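Local coordinates for AA10A (Thermobifida fusca, PDB 5UIZ), which is a copper-dependent lytic polysaccharide monooxygenase of family AA10 that probably cleaves polysaccharide chains such as cellulose oxidatively, at residues A[39-42]-A[47-50]; A[74-79]-A[116-121]; A[174-179]-A[185-190]. All blocks are in the same frame, centred on the assembly; numbering follows the deposited sequence.

Interaction 1: residues A[39-42]-A[47-50]; sequences SVIN and NYGC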
# COMPACT_ATOMS: atom_id res chain seq x y z
N SER A 39 8.80 1.75 -0.42
CA SER A 39 7.54 1.08 -0.07
C SER A 39 7.57 0.65 1.38
O SER A 39 8.62 0.75 2.06
CB SER A 39 7.32 -0.17 -0.93
OG SER A 39 5.96 -0.56 -1.01
N VAL A 40 6.41 0.17 1.83
CA VAL A 40 6.26 -0.36 3.17
C VAL A 40 6.61 -1.84 3.02
O VAL A 40 5.93 -2.58 2.31
CB VAL A 40 4.84 -0.15 3.71
CG1 VAL A 40 4.67 -0.90 5.03
CG2 VAL A 40 4.57 1.31 3.94
N ILE A 41 7.69 -2.21 3.68
CA ILE A 41 8.25 -3.54 3.75
C ILE A 41 7.49 -4.41 4.76
O ILE A 41 7.36 -5.60 4.55
CB ILE A 41 9.74 -3.44 4.20
CG1 ILE A 41 10.52 -2.57 3.22
CG2 ILE A 41 10.43 -4.81 4.33
CD1 ILE A 41 10.17 -2.81 1.75
N ASN A 42 7.09 -3.82 5.89
CA ASN A 42 6.25 -4.48 6.91
C ASN A 42 5.21 -3.49 7.41
O ASN A 42 5.56 -2.39 7.82
CB ASN A 42 7.05 -4.99 8.13
CG ASN A 42 6.13 -5.50 9.25
OD1 ASN A 42 5.78 -4.76 10.19
ND2 ASN A 42 5.70 -6.73 9.15
N ASN A 47 2.06 -4.69 -3.95
CA ASN A 47 2.93 -4.93 -5.09
C ASN A 47 4.32 -5.36 -4.60
O ASN A 47 4.95 -6.16 -5.25
CB ASN A 47 2.96 -3.76 -6.14
CG ASN A 47 3.44 -2.46 -5.55
OD1 ASN A 47 3.24 -2.24 -4.37
ND2 ASN A 47 4.03 -1.60 -6.35
N TYR A 48 4.76 -4.90 -3.43
CA TYR A 48 6.06 -5.32 -2.93
C TYR A 48 6.00 -6.80 -2.66
O TYR A 48 6.90 -7.53 -3.01
CB TYR A 48 6.46 -4.58 -1.66
CG TYR A 48 7.74 -5.04 -1.09
CD1 TYR A 48 8.91 -4.77 -1.76
CD2 TYR A 48 7.82 -5.77 0.08
CE1 TYR A 48 10.14 -5.17 -1.28
CE2 TYR A 48 9.06 -6.22 0.57
CZ TYR A 48 10.21 -5.92 -0.14
OH TYR A 48 11.46 -6.32 0.34
N GLY A 49 4.89 -7.22 -2.06
CA GLY A 49 4.73 -8.59 -1.68
C GLY A 49 4.62 -9.49 -2.90
O GLY A 49 5.21 -10.55 -2.96
N CYS A 50 3.82 -9.07 -3.84
CA CYS A 50 3.76 -9.78 -5.10
C CYS A 50 5.13 -9.95 -5.75
O CYS A 50 5.39 -10.99 -6.28
CB CYS A 50 2.83 -9.05 -6.06
SG CYS A 50 1.08 -9.41 -5.74
O HOH W 1 4.46 0.04 -3.12

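Interaction 2: residues A[74-79]-A[116-121]; sequences WQDNPN and YRSMDA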
# COMPACT_ATOMS: atom_id res chain seq x y z
N TRP A 74 0.15 -9.74 -11.90
CA TRP A 74 1.19 -10.08 -12.87
C TRP A 74 0.58 -10.20 -14.29
O TRP A 74 1.20 -9.74 -15.24
CB TRP A 74 1.93 -11.35 -12.51
CG TRP A 74 2.98 -11.21 -11.47
CD1 TRP A 74 2.88 -11.57 -10.15
CD2 TRP A 74 4.28 -10.65 -11.63
NE1 TRP A 74 4.04 -11.29 -9.48
CE2 TRP A 74 4.93 -10.73 -10.37
CE3 TRP A 74 4.97 -10.09 -12.70
CZ2 TRP A 74 6.24 -10.32 -10.18
CZ3 TRP A 74 6.26 -9.64 -12.49
CH2 TRP A 74 6.89 -9.78 -11.26
N GLN A 75 -0.61 -10.77 -14.39
CA GLN A 75 -1.31 -10.85 -15.68
C GLN A 75 -1.50 -9.44 -16.31
O GLN A 75 -1.22 -9.24 -17.48
CB GLN A 75 -2.66 -11.60 -15.50
CG GLN A 75 -3.56 -11.80 -16.75
CD GLN A 75 -4.98 -12.31 -16.41
OE1 GLN A 75 -5.80 -11.61 -15.78
NE2 GLN A 75 -5.25 -13.54 -16.77
N ASP A 76 -1.89 -8.45 -15.51
CA ASP A 76 -2.20 -7.15 -16.00
C ASP A 76 -0.98 -6.35 -16.36
O ASP A 76 -0.98 -5.71 -17.35
CB ASP A 76 -2.93 -6.34 -14.90
CG ASP A 76 -3.23 -4.90 -15.35
OD1 ASP A 76 -4.15 -4.76 -16.13
OD2 ASP A 76 -2.56 -3.94 -14.99
N ASN A 77 -0.02 -6.25 -15.45
CA ASN A 77 1.15 -5.39 -15.69
C ASN A 77 2.32 -5.80 -14.82
O ASN A 77 2.39 -5.45 -13.63
CB ASN A 77 0.83 -3.90 -15.52
CG ASN A 77 1.90 -3.00 -16.16
OD1 ASN A 77 3.08 -3.38 -16.24
ND2 ASN A 77 1.49 -1.83 -16.62
N PRO A 78 3.27 -6.53 -15.42
CA PRO A 78 4.41 -6.98 -14.63
C PRO A 78 5.18 -5.84 -13.99
O PRO A 78 5.80 -6.06 -12.97
CB PRO A 78 5.29 -7.71 -15.66
CG PRO A 78 4.28 -8.23 -16.67
CD PRO A 78 3.31 -7.09 -16.79
N ASN A 79 5.16 -4.65 -14.59
CA ASN A 79 5.92 -3.51 -14.08
C ASN A 79 5.37 -2.98 -12.74
O ASN A 79 6.10 -2.28 -12.06
CB ASN A 79 5.93 -2.34 -15.06
CG ASN A 79 6.61 -2.67 -16.37
OD1 ASN A 79 7.69 -3.26 -16.37
ND2 ASN A 79 5.97 -2.31 -17.50
N TYR A 116 -0.22 0.56 -11.93
CA TYR A 116 -0.55 -0.17 -10.72
C TYR A 116 -2.03 -0.41 -10.57
O TYR A 116 -2.51 -0.65 -9.44
CB TYR A 116 -0.04 0.61 -9.53
CG TYR A 116 1.45 0.92 -9.66
CD1 TYR A 116 2.41 -0.04 -9.32
CD2 TYR A 116 1.88 2.17 -10.08
CE1 TYR A 116 3.77 0.26 -9.39
CE2 TYR A 116 3.24 2.45 -10.21
CZ TYR A 116 4.18 1.48 -9.86
OH TYR A 116 5.54 1.76 -9.96
N ARG A 117 -2.78 -0.39 -11.67
CA ARG A 117 -4.26 -0.50 -11.55
C ARG A 117 -4.74 -1.84 -10.97
O ARG A 117 -5.80 -1.93 -10.36
CB ARG A 117 -4.93 -0.18 -12.87
CG ARG A 117 -4.81 -1.30 -13.87
CD ARG A 117 -5.21 -0.93 -15.27
NE ARG A 117 -5.05 -2.13 -16.14
CZ ARG A 117 -4.92 -2.13 -17.47
NH1 ARG A 117 -4.92 -0.99 -18.16
NH2 ARG A 117 -4.79 -3.28 -18.14
N SER A 118 -3.94 -2.90 -11.14
CA SER A 118 -4.30 -4.21 -10.57
C SER A 118 -4.31 -4.26 -9.00
O SER A 118 -4.88 -5.15 -8.40
CB SER A 118 -3.37 -5.31 -11.17
OG SER A 118 -2.04 -5.01 -10.79
N MET A 119 -3.65 -3.30 -8.38
CA MET A 119 -3.68 -3.13 -6.93
C MET A 119 -5.03 -2.76 -6.40
O MET A 119 -5.26 -2.93 -5.23
CB MET A 119 -2.71 -2.03 -6.48
CG MET A 119 -1.25 -2.32 -6.71
SD MET A 119 -0.85 -3.97 -6.14
CE MET A 119 -0.50 -4.86 -7.64
N ASP A 120 -5.86 -2.20 -7.27
CA ASP A 120 -7.22 -1.85 -6.98
C ASP A 120 -8.18 -3.05 -7.00
O ASP A 120 -9.35 -2.87 -6.70
CB ASP A 120 -7.74 -0.82 -8.02
CG ASP A 120 -7.08 0.58 -7.91
OD1 ASP A 120 -6.61 0.98 -6.77
OD2 ASP A 120 -7.10 1.30 -8.95
N ALA A 121 -7.72 -4.23 -7.41
CA ALA A 121 -8.65 -5.34 -7.57
C ALA A 121 -9.13 -5.83 -6.21
O ALA A 121 -8.46 -5.70 -5.19
CB ALA A 121 -8.06 -6.48 -8.43
O HOH W 2 -1.65 -3.08 -12.60

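Interaction 3: residues A[174-179]-A[185-190]; sequences HQTGSY and IQFTVH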
# COMPACT_ATOMS: atom_id res chain seq x y z
N HIS A 174 -3.17 7.27 12.42
CA HIS A 174 -1.87 7.76 12.72
C HIS A 174 -1.41 8.84 11.79
O HIS A 174 -1.64 8.81 10.58
CB HIS A 174 -0.85 6.64 12.80
CG HIS A 174 0.36 7.01 13.58
ND1 HIS A 174 0.43 6.89 14.95
CD2 HIS A 174 1.55 7.52 13.18
CE1 HIS A 174 1.62 7.29 15.36
NE2 HIS A 174 2.32 7.67 14.30
N GLN A 175 -0.72 9.80 12.37
CA GLN A 175 -0.16 10.91 11.66
C GLN A 175 1.19 11.18 12.33
O GLN A 175 1.27 11.31 13.54
CB GLN A 175 -1.06 12.10 11.79
CG GLN A 175 -0.37 13.37 11.30
CD GLN A 175 -0.96 14.60 11.90
OE1 GLN A 175 -2.04 14.56 12.47
NE2 GLN A 175 -0.28 15.70 11.77
N THR A 176 2.24 11.26 11.54
CA THR A 176 3.56 11.62 12.03
C THR A 176 3.90 13.02 11.57
O THR A 176 3.26 13.57 10.70
CB THR A 176 4.66 10.68 11.50
OG1 THR A 176 4.98 10.98 10.13
CG2 THR A 176 4.29 9.25 11.66
N GLY A 177 4.98 13.55 12.12
CA GLY A 177 5.63 14.74 11.59
C GLY A 177 6.76 14.27 10.65
O GLY A 177 6.75 13.09 10.18
N SER A 178 7.74 15.16 10.41
CA SER A 178 8.77 14.91 9.44
C SER A 178 9.85 13.97 9.98
O SER A 178 10.03 13.86 11.18
CB SER A 178 9.37 16.21 8.96
OG SER A 178 9.92 16.86 10.05
N TYR A 179 10.51 13.26 9.08
CA TYR A 179 11.64 12.41 9.38
C TYR A 179 12.77 12.81 8.49
O TYR A 179 12.57 13.02 7.29
CB TYR A 179 11.34 10.93 9.11
CG TYR A 179 10.49 10.27 10.13
CD1 TYR A 179 9.10 10.43 10.13
CD2 TYR A 179 11.06 9.44 11.10
CE1 TYR A 179 8.30 9.80 11.10
CE2 TYR A 179 10.26 8.82 12.06
CZ TYR A 179 8.90 8.99 12.06
OH TYR A 179 8.13 8.37 13.00
N ILE A 185 12.81 3.84 7.74
CA ILE A 185 12.00 4.65 8.65
C ILE A 185 11.00 3.71 9.23
O ILE A 185 10.40 2.89 8.50
CB ILE A 185 11.30 5.77 7.92
CG1 ILE A 185 12.34 6.80 7.42
CG2 ILE A 185 10.31 6.46 8.85
CD1 ILE A 185 11.80 7.95 6.55
N GLN A 186 10.84 3.77 10.54
CA GLN A 186 9.80 2.99 11.18
C GLN A 186 9.18 3.68 12.35
O GLN A 186 9.82 4.49 12.99
CB GLN A 186 10.32 1.63 11.59
CG GLN A 186 11.33 1.66 12.71
CD GLN A 186 11.73 0.27 13.10
OE1 GLN A 186 11.82 -0.59 12.24
NE2 GLN A 186 11.99 0.04 14.41
N PHE A 187 7.91 3.36 12.59
CA PHE A 187 7.10 3.96 13.67
C PHE A 187 5.92 3.02 13.95
O PHE A 187 5.51 2.26 13.10
CB PHE A 187 6.60 5.35 13.30
CG PHE A 187 5.85 5.41 12.00
CD1 PHE A 187 4.48 5.24 11.98
CD2 PHE A 187 6.50 5.66 10.82
CE1 PHE A 187 3.78 5.30 10.78
CE2 PHE A 187 5.82 5.69 9.63
CZ PHE A 187 4.45 5.50 9.62
N THR A 188 5.41 3.10 15.16
CA THR A 188 4.39 2.21 15.67
C THR A 188 3.05 2.93 15.66
O THR A 188 2.97 4.11 15.98
CB THR A 188 4.74 1.79 17.12
OG1 THR A 188 6.10 1.33 17.14
CG2 THR A 188 3.84 0.69 17.62
N VAL A 189 1.99 2.24 15.24
CA VAL A 189 0.69 2.83 15.13
C VAL A 189 -0.24 1.90 15.89
O VAL A 189 0.08 0.75 16.11
CB VAL A 189 0.24 2.97 13.67
CG1 VAL A 189 1.32 3.59 12.81
CG2 VAL A 189 -0.18 1.65 13.10
N HIS A 190 -1.39 2.42 16.28
CA HIS A 190 -2.38 1.64 16.93
C HIS A 190 -3.64 1.79 16.15
O HIS A 190 -4.07 2.92 15.88
CB HIS A 190 -2.60 2.10 18.38
CG HIS A 190 -3.70 1.37 19.03
ND1 HIS A 190 -3.59 0.03 19.37
CD2 HIS A 190 -4.98 1.71 19.25
CE1 HIS A 190 -4.73 -0.39 19.87
NE2 HIS A 190 -5.61 0.60 19.77
O HOH W 3 -1.45 5.32 16.16
O HOH W 4 9.74 6.53 14.65

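Interaction 1: residues A[39-42]-A[47-50]
S39 of strand 38-42 meets helix 46-54 at Y48, its OG 4.1 Å from Y48 CB where the tyrosine side chain leaves the helix. The serine hydroxyl is hydrogen-bonded to T45 OG1 in the connection between strand and helix, and it also shares a water with the helix: the water lies 2.7 Å from S39 OG and 2.9 Å from N47 OD1, to which it probably donates. At V40 the side chain points away from the helix to touch I136, L138 and L215 of the β-sandwich, and its carbonyl O is the atom that approaches Y48, 4.3 Å from CD2. I41 makes the main apolar contact. Its CD1 methyl lies over one face of the Y48 ring, 3.8 Å from the centroid and only 16° off the ring normal, displaced towards the phenol end so that CZ is the nearest carbon at 3.6 Å. This is a CH-pi contact. The strand ends in a classic beta bulge, in which I41 and N42 both face H137. Y48 carries CG anti to its backbone N (chi1 177°), which swings the ring from the helix across to the strand, and W84 packs edge-to-face against the same ring. Replacing Y48 with an alanine would probably open a gap beneath the I41 methyl and deprive W84 of its aromatic partner. An edge strand of the three-stranded sheet is thus joined to the helical region by dispersion between I41 and Y48, with S39 held directly by T45 and, through a water, near N47.

Interaction 2: residues A[74-79]-A[116-121]
The C-terminal end of helix 68-76 approaches the short 3-10 turn that carries R117 and S118, with the CA atoms of D76 and S118 6.5 Å apart as the closest backbone pair. The contact joins two parts of the helical and loop region that flanks the β-sandwich core of this monooxygenase, and its main polar link, on the solvent side, is a salt bridge between D76 and R117. R117 presents NE and NH2 together to a single oxygen: NE lies 2.8 Å from D76 OD1, and NH2 comes to 2.6 Å of that same OD1. The nitrogens approach on the syn side of the oxygen, about 20° out of the carboxylate plane. The carboxylate and guanidinium planes are turned 58° apart, unlike a flat two-oxygen pair, and both N-H...O angles are well bent. The extended arginine chain from CG to NE brings the guanidinium across to the end of the helix. On the other side, the aspartate's extended first torsion (chi1 177°) aims the carboxylate at the turn.

Beside the charged pair, D76 CB packs on S118 CB at 3.9 Å, while S118 also touches A73 of the same helix. Q72 NE2 donates to S118 O, so helix 68-76 holds this segment at a second polar point. Beyond the helix end, N77 OD1 accepts from N79 N, capping the start of helix 79-82. The other carboxylate oxygen of the aspartate is used separately: a water donates to D76 OD2 at 2.7 Å and accepts from S118 N, also at 2.7 Å.

Interaction 3: residues A[174-179]-A[185-190]
Residues 174-179 and 185-189 run nearly antiparallel, their end-to-end directions 161° apart, but they belong to different sheets of the β-sandwich and meet through side chains. H174 and V189 have the closest CA atoms, at 6.1 Å. At this end V189 CG1 lies over one face of the H174 imidazole, 4.0 Å from its centroid. The H174 and F187 rings are almost parallel, with planes 13° apart, yet offset so strongly that little of one ring faces the other. F187 instead receives the T176 CG2 methyl squarely over its centre, 4.0 Å from the centroid. With chi1 at 55°, F187 CG sits between the backbone N and carbonyl carbon, which places the ring beneath that methyl; F149 of strand 146-154, the partner of strand 170-175, meets this ring too. At the far end I185 CG2 packs over the Y179 ring, 3.9 Å from its centroid, while Y179 OH reaches F187 CB. Two waters complete the seam at its polar margins. One lies at H174 ND1 and accepts from H190 N; the other stands 2.9 Å from Y179 OH and donates to Q186 O at 2.6 Å.

The contacts follow one another along the chain in numerical order, without overlap. Interactions 1 and 2 have centres about 14 Å apart and touch, N47 packing on Y116 and M119 and C50 O lying near W74 NE1. Interaction 3 lies about 17 Å from interaction 1 and 28 Å from interaction 2, centre to centre, the latter across the chain's centre. Strands 38-42 and 184-190 flank strand 133-140 in one three-stranded sheet, so interactions 1 and 3 link this sheet to the helical region and the second sheet, respectively. The side chains of S39, Y116 and I185 lie about 8 to 9 Å from those of copper ligands H37 or H144: the contacts border the metal site without forming it.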